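PDB 3VIQ: Swi5-dependent recombination DNA repair protein 1 from Schizosaccharomyces pombe, which pairs with Swi5 as a recombination activator that stimulates Rad51-mediated strand exchange, serving DNA recombination repair and meiotic chromosome segregation. Local coordinates for the interface of chains A and B. Sequence-based numbering; all coordinates share one arbitrary frame. Chains: chain A, Swi5-dependent recombination DNA repair protein 1; chain B, Mating-type switching protein swi5.

Contact 1: the interface of chains A and B. Residues chain A 42, 45, 110; chain B 46, 49-50, 53.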
loop_
_atom_site.group_PDB
_atom_site.type_symbol
_atom_site.label_atom_id
_atom_site.label_comp_id
_atom_site.label_asym_id
_atom_site.label_seq_id
_atom_site.Cartn_x
_atom_site.Cartn_y
_atom_site.Cartn_z
ATOM N N GLN A 42 5.288 -8.856 8.669
ATOM C CA GLN A 42 5.422 -7.914 9.785
ATOM C C GLN A 42 6.839 -7.786 10.351
ATOM O O GLN A 42 7.286 -6.658 10.646
ATOM C CB GLN A 42 4.449 -8.263 10.914
ATOM C CG GLN A 42 2.998 -7.919 10.527
ATOM C CD GLN A 42 1.950 -8.629 11.363
ATOM O OE1 GLN A 42 2.215 -9.675 11.972
ATOM N NE2 GLN A 42 0.728 -8.064 11.379
ATOM N N ILE A 45 8.972 -6.092 7.699
ATOM C CA ILE A 45 8.662 -4.665 7.637
ATOM C C ILE A 45 9.441 -3.880 8.704
ATOM O O ILE A 45 9.949 -2.782 8.414
ATOM C CB ILE A 45 7.128 -4.409 7.760
ATOM C CG1 ILE A 45 6.439 -4.728 6.422
ATOM C CG2 ILE A 45 6.821 -2.977 8.196
ATOM C CD1 ILE A 45 4.903 -4.918 6.570
ATOM N N LEU A 110 4.000 5.554 5.692
ATOM C CA LEU A 110 4.970 4.451 5.752
ATOM C C LEU A 110 6.035 4.702 6.838
ATOM O O LEU A 110 6.328 3.839 7.682
ATOM C CB LEU A 110 5.639 4.296 4.379
ATOM C CG LEU A 110 6.550 3.095 4.139
ATOM C CD1 LEU A 110 5.788 1.807 4.346
ATOM C CD2 LEU A 110 7.099 3.156 2.744
ATOM N N LEU B 46 -0.117 -5.745 4.235
ATOM C CA LEU B 46 1.242 -6.168 4.591
ATOM C C LEU B 46 2.201 -6.301 3.384
ATOM O O LEU B 46 3.337 -5.776 3.433
ATOM C CB LEU B 46 1.207 -7.435 5.420
ATOM C CG LEU B 46 0.603 -7.201 6.810
ATOM C CD1 LEU B 46 0.395 -8.545 7.533
ATOM C CD2 LEU B 46 1.462 -6.241 7.660
ATOM N N THR B 49 2.985 -2.708 2.113
ATOM C CA THR B 49 3.942 -2.083 3.003
ATOM C C THR B 49 5.344 -2.690 2.895
ATOM O O THR B 49 6.310 -1.964 2.826
ATOM C CB THR B 49 3.421 -2.178 4.438
ATOM O OG1 THR B 49 2.107 -1.613 4.472
ATOM C CG2 THR B 49 4.359 -1.468 5.429
ATOM N N TYR B 50 5.452 -4.015 2.855
ATOM C CA TYR B 50 6.759 -4.674 2.779
ATOM C C TYR B 50 7.510 -4.328 1.492
ATOM O O TYR B 50 8.701 -3.964 1.526
ATOM C CB TYR B 50 6.590 -6.178 2.868
ATOM C CG TYR B 50 7.766 -6.952 2.377
ATOM C CD1 TYR B 50 8.938 -6.946 3.085
ATOM C CD2 TYR B 50 7.721 -7.692 1.183
ATOM C CE1 TYR B 50 10.040 -7.662 2.665
ATOM C CE2 TYR B 50 8.849 -8.425 0.742
ATOM C CZ TYR B 50 9.993 -8.409 1.519
ATOM O OH TYR B 50 11.134 -9.080 1.187
ATOM N N ILE B 53 8.694 -0.523 1.690
ATOM C CA ILE B 53 9.756 -0.136 2.640
ATOM C C ILE B 53 11.072 -0.837 2.291
ATOM O O ILE B 53 12.142 -0.257 2.468
ATOM C CB ILE B 53 9.363 -0.330 4.147
ATOM C CG1 ILE B 53 10.432 0.273 5.080
ATOM C CG2 ILE B 53 9.168 -1.802 4.498
ATOM C CD1 ILE B 53 10.466 1.842 5.117
#

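Contact 2: the interface of chains A and B. Residues chain A 26, 29-30, 33; chain B 30-33, 39.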
loop_
_atom_site.group_PDB
_atom_site.type_symbol
_atom_site.label_atom_id
_atom_site.label_comp_id
_atom_site.label_asym_id
_atom_site.label_seq_id
_atom_site.Cartn_x
_atom_site.Cartn_y
_atom_site.Cartn_z
ATOM N N ALA A 26 -12.919 -16.036 -1.326
ATOM C CA ALA A 26 -12.765 -17.206 -0.459
ATOM C C ALA A 26 -11.672 -18.149 -0.988
ATOM O O ALA A 26 -10.949 -18.799 -0.204
ATOM C CB ALA A 26 -14.086 -17.929 -0.292
ATOM N N ALA A 29 -8.356 -16.396 -0.086
ATOM C CA ALA A 29 -8.096 -16.563 1.329
ATOM C C ALA A 29 -7.467 -17.920 1.596
ATOM O O ALA A 29 -6.519 -18.002 2.384
ATOM C CB ALA A 29 -9.376 -16.363 2.172
ATOM N N ARG A 30 -7.960 -18.970 0.928
ATOM C CA ARG A 30 -7.394 -20.313 1.101
ATOM C C ARG A 30 -5.899 -20.326 0.774
ATOM O O ARG A 30 -5.125 -20.927 1.489
ATOM C CB ARG A 30 -8.118 -21.360 0.248
ATOM C CG ARG A 30 -7.645 -22.794 0.500
ATOM C CD ARG A 30 -8.140 -23.782 -0.559
ATOM N NE ARG A 30 -7.575 -23.506 -1.876
ATOM C CZ ARG A 30 -6.300 -23.698 -2.202
ATOM N NH1 ARG A 30 -5.440 -24.167 -1.306
ATOM N NH2 ARG A 30 -5.888 -23.410 -3.429
ATOM N N GLU A 33 -3.925 -18.308 3.465
ATOM C CA GLU A 33 -3.741 -19.142 4.644
ATOM C C GLU A 33 -2.661 -20.231 4.439
ATOM O O GLU A 33 -1.865 -20.503 5.339
ATOM C CB GLU A 33 -5.076 -19.762 5.120
ATOM C CG GLU A 33 -6.000 -18.736 5.842
ATOM C CD GLU A 33 -7.278 -19.329 6.416
ATOM O OE1 GLU A 33 -7.485 -20.559 6.319
ATOM O OE2 GLU A 33 -8.101 -18.560 6.972
ATOM N N LYS B 30 -13.174 -24.522 3.945
ATOM C CA LYS B 30 -11.742 -24.829 3.886
ATOM C C LYS B 30 -10.856 -23.814 4.611
ATOM O O LYS B 30 -9.650 -23.998 4.687
ATOM C CB LYS B 30 -11.282 -24.951 2.429
ATOM C CG LYS B 30 -11.779 -26.216 1.766
ATOM C CD LYS B 30 -11.745 -26.124 0.256
ATOM C CE LYS B 30 -12.374 -27.379 -0.383
ATOM N NZ LYS B 30 -12.601 -27.209 -1.857
ATOM N N LEU B 31 -11.454 -22.765 5.166
ATOM C CA LEU B 31 -10.694 -21.683 5.768
ATOM C C LEU B 31 -10.672 -21.788 7.284
ATOM O O LEU B 31 -11.683 -22.107 7.904
ATOM C CB LEU B 31 -11.304 -20.341 5.373
ATOM C CG LEU B 31 -11.394 -19.978 3.891
ATOM C CD1 LEU B 31 -11.971 -18.569 3.730
ATOM C CD2 LEU B 31 -10.038 -20.087 3.207
ATOM N N LYS B 32 -9.518 -21.509 7.876
ATOM C CA LYS B 32 -9.400 -21.375 9.325
ATOM C C LYS B 32 -10.256 -20.219 9.797
ATOM O O LYS B 32 -10.914 -20.305 10.817
ATOM C CB LYS B 32 -7.939 -21.121 9.728
ATOM C CG LYS B 32 -7.720 -20.973 11.234
ATOM C CD LYS B 32 -6.224 -21.118 11.639
ATOM C CE LYS B 32 -6.005 -20.781 13.128
ATOM N NZ LYS B 32 -5.116 -21.748 13.841
ATOM N N ASN B 33 -10.230 -19.127 9.052
ATOM C CA ASN B 33 -11.013 -17.959 9.376
ATOM C C ASN B 33 -12.060 -17.728 8.265
ATOM O O ASN B 33 -11.717 -17.572 7.109
ATOM C CB ASN B 33 -10.064 -16.772 9.555
ATOM C CG ASN B 33 -10.793 -15.472 9.823
ATOM O OD1 ASN B 33 -11.972 -15.474 10.174
ATOM N ND2 ASN B 33 -10.096 -14.345 9.637
ATOM N N THR B 39 -8.961 -11.617 5.800
ATOM C CA THR B 39 -7.722 -12.373 5.569
ATOM C C THR B 39 -6.972 -11.833 4.371
ATOM O O THR B 39 -5.789 -11.542 4.454
ATOM C CB THR B 39 -8.034 -13.843 5.297
ATOM O OG1 THR B 39 -8.625 -14.385 6.470
ATOM C CG2 THR B 39 -6.778 -14.630 4.931
HETATM O O HOH W 1 -9.458 -16.673 5.659
#

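Contact 3: the interface of chains A and B. Residues chain A 52, 55-56, 59; chain B 60-61, 64, 79.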
loop_
_atom_site.group_PDB
_atom_site.type_symbol
_atom_site.label_atom_id
_atom_site.label_comp_id
_atom_site.label_asym_id
_atom_site.label_seq_id
_atom_site.Cartn_x
_atom_site.Cartn_y
_atom_site.Cartn_z
ATOM N N ALA A 52 15.831 1.659 6.678
ATOM C CA ALA A 52 15.547 2.939 6.002
ATOM C C ALA A 52 15.763 4.154 6.897
ATOM O O ALA A 52 16.374 5.113 6.471
ATOM C CB ALA A 52 14.133 2.942 5.425
ATOM N N ALA A 55 19.557 4.569 7.601
ATOM C CA ALA A 55 20.170 5.100 6.372
ATOM C C ALA A 55 19.734 6.547 6.099
ATOM O O ALA A 55 20.554 7.371 5.663
ATOM C CB ALA A 55 19.854 4.211 5.162
ATOM N N ALA A 56 18.458 6.861 6.338
ATOM C CA ALA A 56 17.981 8.248 6.205
ATOM C C ALA A 56 18.761 9.221 7.104
ATOM O O ALA A 56 19.101 10.313 6.673
ATOM C CB ALA A 56 16.468 8.359 6.487
ATOM N N LEU A 59 22.288 9.785 5.595
ATOM C CA LEU A 59 22.298 10.617 4.376
ATOM C C LEU A 59 21.860 12.069 4.629
ATOM O O LEU A 59 22.472 13.026 4.097
ATOM C CB LEU A 59 21.412 10.023 3.290
ATOM C CG LEU A 59 21.928 8.731 2.685
ATOM C CD1 LEU A 59 20.739 7.899 2.157
ATOM C CD2 LEU A 59 22.954 9.018 1.616
ATOM N N MET B 60 18.055 3.910 -0.237
ATOM C CA MET B 60 18.885 4.711 0.675
ATOM C C MET B 60 20.247 4.086 0.982
ATOM O O MET B 60 21.286 4.777 0.930
ATOM C CB MET B 60 18.130 4.957 1.974
ATOM C CG MET B 60 16.840 5.729 1.777
ATOM S SD MET B 60 16.036 6.041 3.376
ATOM C CE MET B 60 14.861 7.284 2.820
ATOM N N ILE B 61 20.239 2.786 1.289
ATOM C CA ILE B 61 21.466 2.008 1.477
ATOM C C ILE B 61 22.354 2.058 0.218
ATOM O O ILE B 61 23.579 2.202 0.334
ATOM C CB ILE B 61 21.216 0.521 1.818
ATOM C CG1 ILE B 61 20.444 0.373 3.151
ATOM C CG2 ILE B 61 22.579 -0.211 1.843
ATOM C CD1 ILE B 61 19.837 -1.059 3.422
ATOM N N VAL B 64 24.038 5.524 0.368
ATOM C CA VAL B 64 25.145 5.467 1.316
ATOM C C VAL B 64 26.302 4.710 0.671
ATOM O O VAL B 64 27.453 5.103 0.823
ATOM C CB VAL B 64 24.794 4.764 2.640
ATOM C CG1 VAL B 64 26.027 4.753 3.580
ATOM C CG2 VAL B 64 23.582 5.416 3.310
ATOM N N PHE B 79 23.309 -2.143 8.453
ATOM C CA PHE B 79 21.891 -1.790 8.499
ATOM C C PHE B 79 20.939 -2.872 8.989
ATOM O O PHE B 79 19.747 -2.635 9.040
ATOM C CB PHE B 79 21.456 -1.211 7.146
ATOM C CG PHE B 79 22.152 0.076 6.832
ATOM C CD1 PHE B 79 21.886 1.212 7.584
ATOM C CD2 PHE B 79 23.140 0.144 5.839
ATOM C CE1 PHE B 79 22.559 2.409 7.330
ATOM C CE2 PHE B 79 23.816 1.326 5.600
ATOM C CZ PHE B 79 23.515 2.465 6.347
#

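Contact 4: the interface of chains A and B. Residues chain A 52, 101, 105-107, 110-111; chain B 53, 56, 60.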
loop_
_atom_site.group_PDB
_atom_site.type_symbol
_atom_site.label_atom_id
_atom_site.label_comp_id
_atom_site.label_asym_id
_atom_site.label_seq_id
_atom_site.Cartn_x
_atom_site.Cartn_y
_atom_site.Cartn_z
ATOM N N ALA A 52 15.831 1.659 6.678
ATOM C CA ALA A 52 15.547 2.939 6.002
ATOM C C ALA A 52 15.763 4.154 6.897
ATOM O O ALA A 52 16.374 5.113 6.471
ATOM C CB ALA A 52 14.133 2.942 5.425
ATOM N N LEU A 101 12.577 13.211 3.272
ATOM C CA LEU A 101 11.776 11.977 2.992
ATOM C C LEU A 101 10.867 12.173 1.767
ATOM O O LEU A 101 10.777 11.303 0.909
ATOM C CB LEU A 101 10.942 11.567 4.198
ATOM C CG LEU A 101 11.648 11.057 5.447
ATOM C CD1 LEU A 101 10.609 11.033 6.611
ATOM C CD2 LEU A 101 12.340 9.712 5.243
ATOM N N GLY A 105 10.508 10.285 -2.018
ATOM C CA GLY A 105 9.205 9.638 -2.296
ATOM C C GLY A 105 8.640 8.715 -1.210
ATOM O O GLY A 105 8.036 7.711 -1.552
ATOM N N VAL A 106 8.816 9.055 0.079
ATOM C CA VAL A 106 8.357 8.192 1.176
ATOM C C VAL A 106 6.972 8.638 1.638
ATOM O O VAL A 106 6.840 9.708 2.202
ATOM C CB VAL A 106 9.316 8.201 2.399
ATOM C CG1 VAL A 106 8.836 7.241 3.496
ATOM C CG2 VAL A 106 10.750 7.888 1.981
ATOM N N PRO A 107 5.934 7.818 1.401
ATOM C CA PRO A 107 4.598 8.210 1.864
ATOM C C PRO A 107 4.613 8.481 3.349
ATOM O O PRO A 107 5.260 7.731 4.098
ATOM C CB PRO A 107 3.738 6.971 1.579
ATOM C CG PRO A 107 4.468 6.257 0.467
ATOM C CD PRO A 107 5.935 6.471 0.799
ATOM N N LEU A 110 4.000 5.554 5.692
ATOM C CA LEU A 110 4.970 4.451 5.752
ATOM C C LEU A 110 6.035 4.702 6.838
ATOM O O LEU A 110 6.328 3.839 7.682
ATOM C CB LEU A 110 5.639 4.296 4.379
ATOM C CG LEU A 110 6.550 3.095 4.139
ATOM C CD1 LEU A 110 5.788 1.807 4.346
ATOM C CD2 LEU A 110 7.099 3.156 2.744
ATOM N N MET A 111 6.589 5.909 6.798
ATOM C CA MET A 111 7.780 6.285 7.539
ATOM C C MET A 111 7.663 7.804 7.738
ATOM O O MET A 111 7.504 8.532 6.759
ATOM C CB MET A 111 8.993 5.959 6.671
ATOM C CG MET A 111 10.269 5.586 7.365
ATOM S SD MET A 111 11.575 5.368 6.120
ATOM C CE MET A 111 12.979 5.441 7.182
ATOM N N ILE B 53 8.694 -0.523 1.690
ATOM C CA ILE B 53 9.756 -0.136 2.640
ATOM C C ILE B 53 11.072 -0.837 2.291
ATOM O O ILE B 53 12.142 -0.257 2.468
ATOM C CB ILE B 53 9.363 -0.330 4.147
ATOM C CG1 ILE B 53 10.432 0.273 5.080
ATOM C CG2 ILE B 53 9.168 -1.802 4.498
ATOM C CD1 ILE B 53 10.466 1.842 5.117
ATOM N N ILE B 56 12.460 1.345 -0.716
ATOM C CA ILE B 56 12.980 2.573 -0.096
ATOM C C ILE B 56 14.287 2.345 0.689
ATOM O O ILE B 56 15.260 3.070 0.492
ATOM C CB ILE B 56 11.903 3.267 0.800
ATOM C CG1 ILE B 56 10.766 3.797 -0.082
ATOM C CG2 ILE B 56 12.507 4.430 1.649
ATOM C CD1 ILE B 56 9.534 4.301 0.676
ATOM N N MET B 60 18.055 3.910 -0.237
ATOM C CA MET B 60 18.885 4.711 0.675
ATOM C C MET B 60 20.247 4.086 0.982
ATOM O O MET B 60 21.286 4.777 0.930
ATOM C CB MET B 60 18.130 4.957 1.974
ATOM C CG MET B 60 16.840 5.729 1.777
ATOM S SD MET B 60 16.036 6.041 3.376
ATOM C CE MET B 60 14.861 7.284 2.820
#

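Contact 1: the interface of chains A and B
One face of the A:Gln42 side-chain amide is covered by a methyl of B:Leu46, whose CD1 lies 3.9 Å from the amide nitrogen NE2. The other B:Leu46 methyl, CD2, rests instead on the aliphatic stem of the glutamine, 3.7 Å from CG. B:Tyr50 offers chain A the root of its side chain rather than a face of its phenol ring: its CA stands 3.7 Å from A:Ile45 CG1, and its CB is almost as near. A:Ile45 is the central residue of the patch, with 72 Å² hidden by chain B. Its CG1 leaves the backbone anti to the carbonyl carbon (chi1 -77°), which directs CD1 down onto the partner helix, where it meets B:Leu46 O at 3.6 Å and B:Thr49 CG2 at 3.7 Å. The threonine methyl is pinched between two hydrophobic tips, A:Ile45 CD1 on one flank and A:Leu110 CD1, also at 3.7 Å from CG2, on nearly the opposite one. Replacing A:Ile45 with alanine would probably open a gap over B:Leu46, B:Thr49 and the base of B:Tyr50, letting the B:Leu46 and B:Thr49 methyls shift. B:Ile53 continues the apolar surface one turn beyond B:Thr49. The site clamps helix 36-67 of Swi5 between helix 38-68 of Sfr1 and the later segment carrying A:Leu110, and so helps hold the heterodimeric recombination activator together.

Contact 2: the interface of chains A and B
A:Glu33, with 87 Å² hidden by chain B, spreads its carboxylate across two consecutive backbone amides of the partner. B:Lys32 N donates to OE1 over 2.7 Å, approaching the syn lone pair. The neighbouring B:Asn33 N donates to OE2 over 3.0 Å, again from the syn side but 18° out of the carboxylate plane. Both bonds are fairly straight, 159° at the hydrogen, and together they probably fix the rotation of the carboxylate. OE2 also contacts a water at 2.7 Å, and this water ties it to the backbone B:Asn33 O and to the hydroxyl B:Thr39 OG1. The glutamate chain is extended beyond CG (chi2 -176°), which carries the carboxylate out to the bend of chain B. A glutamine in its place would probably turn its amide NH2 toward one of the two backbone N-H groups, leaving that group without its acceptor. B:Leu31 packs beside this polar clasp: CD2 presses on the backbone of A:Arg30, 3.4 Å from CA, while CD1 meets the methyl A:Ala29 CB at 3.7 Å. A:Arg30 brings the far end of its aliphatic stem alongside that of B:Lys30, with 4.4 Å between the two CD atoms; the charged ends are not in contact. The site lies near the C-terminal end of helix 3-35 of chain A, against the connection by which chain B passes from helix 3-29 to helix 36-67.

Contact 3: the interface of chains A and B
Helix 38-68 of chain A packs against helix 36-67 of chain B, and the short helix 76-79 of chain B adds an aromatic ring from another side. A:Ala55 is caught between the two chain B elements. Its methyl CB touches B:Met60 CB at 3.7 Å, while on nearly the opposite side it stands 3.9 Å above the rim atom CE1 of the B:Phe79 ring. The ring thus turns part of a face, not its edge, to the alanine. The small residues of chain A let B:Met60 lie close to their helix. Its side chain runs straight beyond CG (chi2 -178°), bringing SD to 3.2 Å from the backbone oxygen A:Ala52 O and to 3.9 Å from A:Ala56 CB. A bulkier residue, A:Leu59, fills the next turn by reaching across to the backbone of helix 36-67. A:Leu59 CD1 stands 3.4 Å from the carbonyl oxygen B:Met60 O, and the branch carbon A:Leu59 CG meets the methyl B:Val64 CG2 at 3.8 Å. CD2 lies near B:Val64 N, so that the leucine covers one turn of the partner helix from the carbonyl to the amide four residues on. B:Ile61 stays at the margin, its backbone facing the A:Ala55 methyl. The patch lies toward the C-terminal ends of both long helices, where the chain of Swi5 doubles back and places helix 76-79 beside Sfr1.

Contact 4: the interface of chains A and B
Beside the polar spot where the backbone oxygen A:Ala52 O faces the sulfur of B:Met60, the contact described here is mostly packing of methyl groups and thioether side chains. B:Ile56 is central, with 52 Å² hidden by chain A. Its CG1 branch stands anti to the carbonyl carbon (chi1 -67°) and the chain then continues straight, projecting CD1 toward the loop of Sfr1 that follows helix 97-103. There B:Ile56 CD1 and A:Leu110 CD2 meet tip to tip at 3.4 Å, a little tighter than usual methyl packing. The other branch, B:Ile56 CG2, lies 3.9 Å from A:Val106 CG2. The same valine methyl, A:Val106 CG2, is 4.0 Å from B:Ile56 CD1, so both arms of the isoleucine reach A:Val106, and CD1 reaches A:Leu110 as well. A:Gly105 and A:Pro107 border CD1 more loosely. A:Leu101, from helix 97-103 itself, approaches the outer methyl of B:Met60. One turn before B:Ile56, B:Ile53 crosses A:Met111 at about a right angle. Its CG1 branch extends away from the backbone N (chi1 -172°) and sets B:Ile53 CD1 against a pair of adjoining chain A groups, 3.8 Å from the sulfur A:Met111 SD and 3.8 Å from the methyl A:Ala52 CB.

Contacts 1, 4 and 3 follow one another in that order along helix 36-67 of Swi5. Between C-alpha centres, contact 4 is about 10 Å from both contact 1, with which it shares A:Leu110 and B:Ile53, and contact 3, with which it shares A:Ala52 and B:Met60; contacts 1 and 3 are about 17 Å apart. Together they form a largely apolar seam, with helix 38-68 of Sfr1 and its later loop both gripping the Swi5 helix. Contact 2 stands off, about 22 Å from contact 1 and 38 Å from contact 3, and adds a polar fastening near the bend between the paired N-terminal helices and this seam.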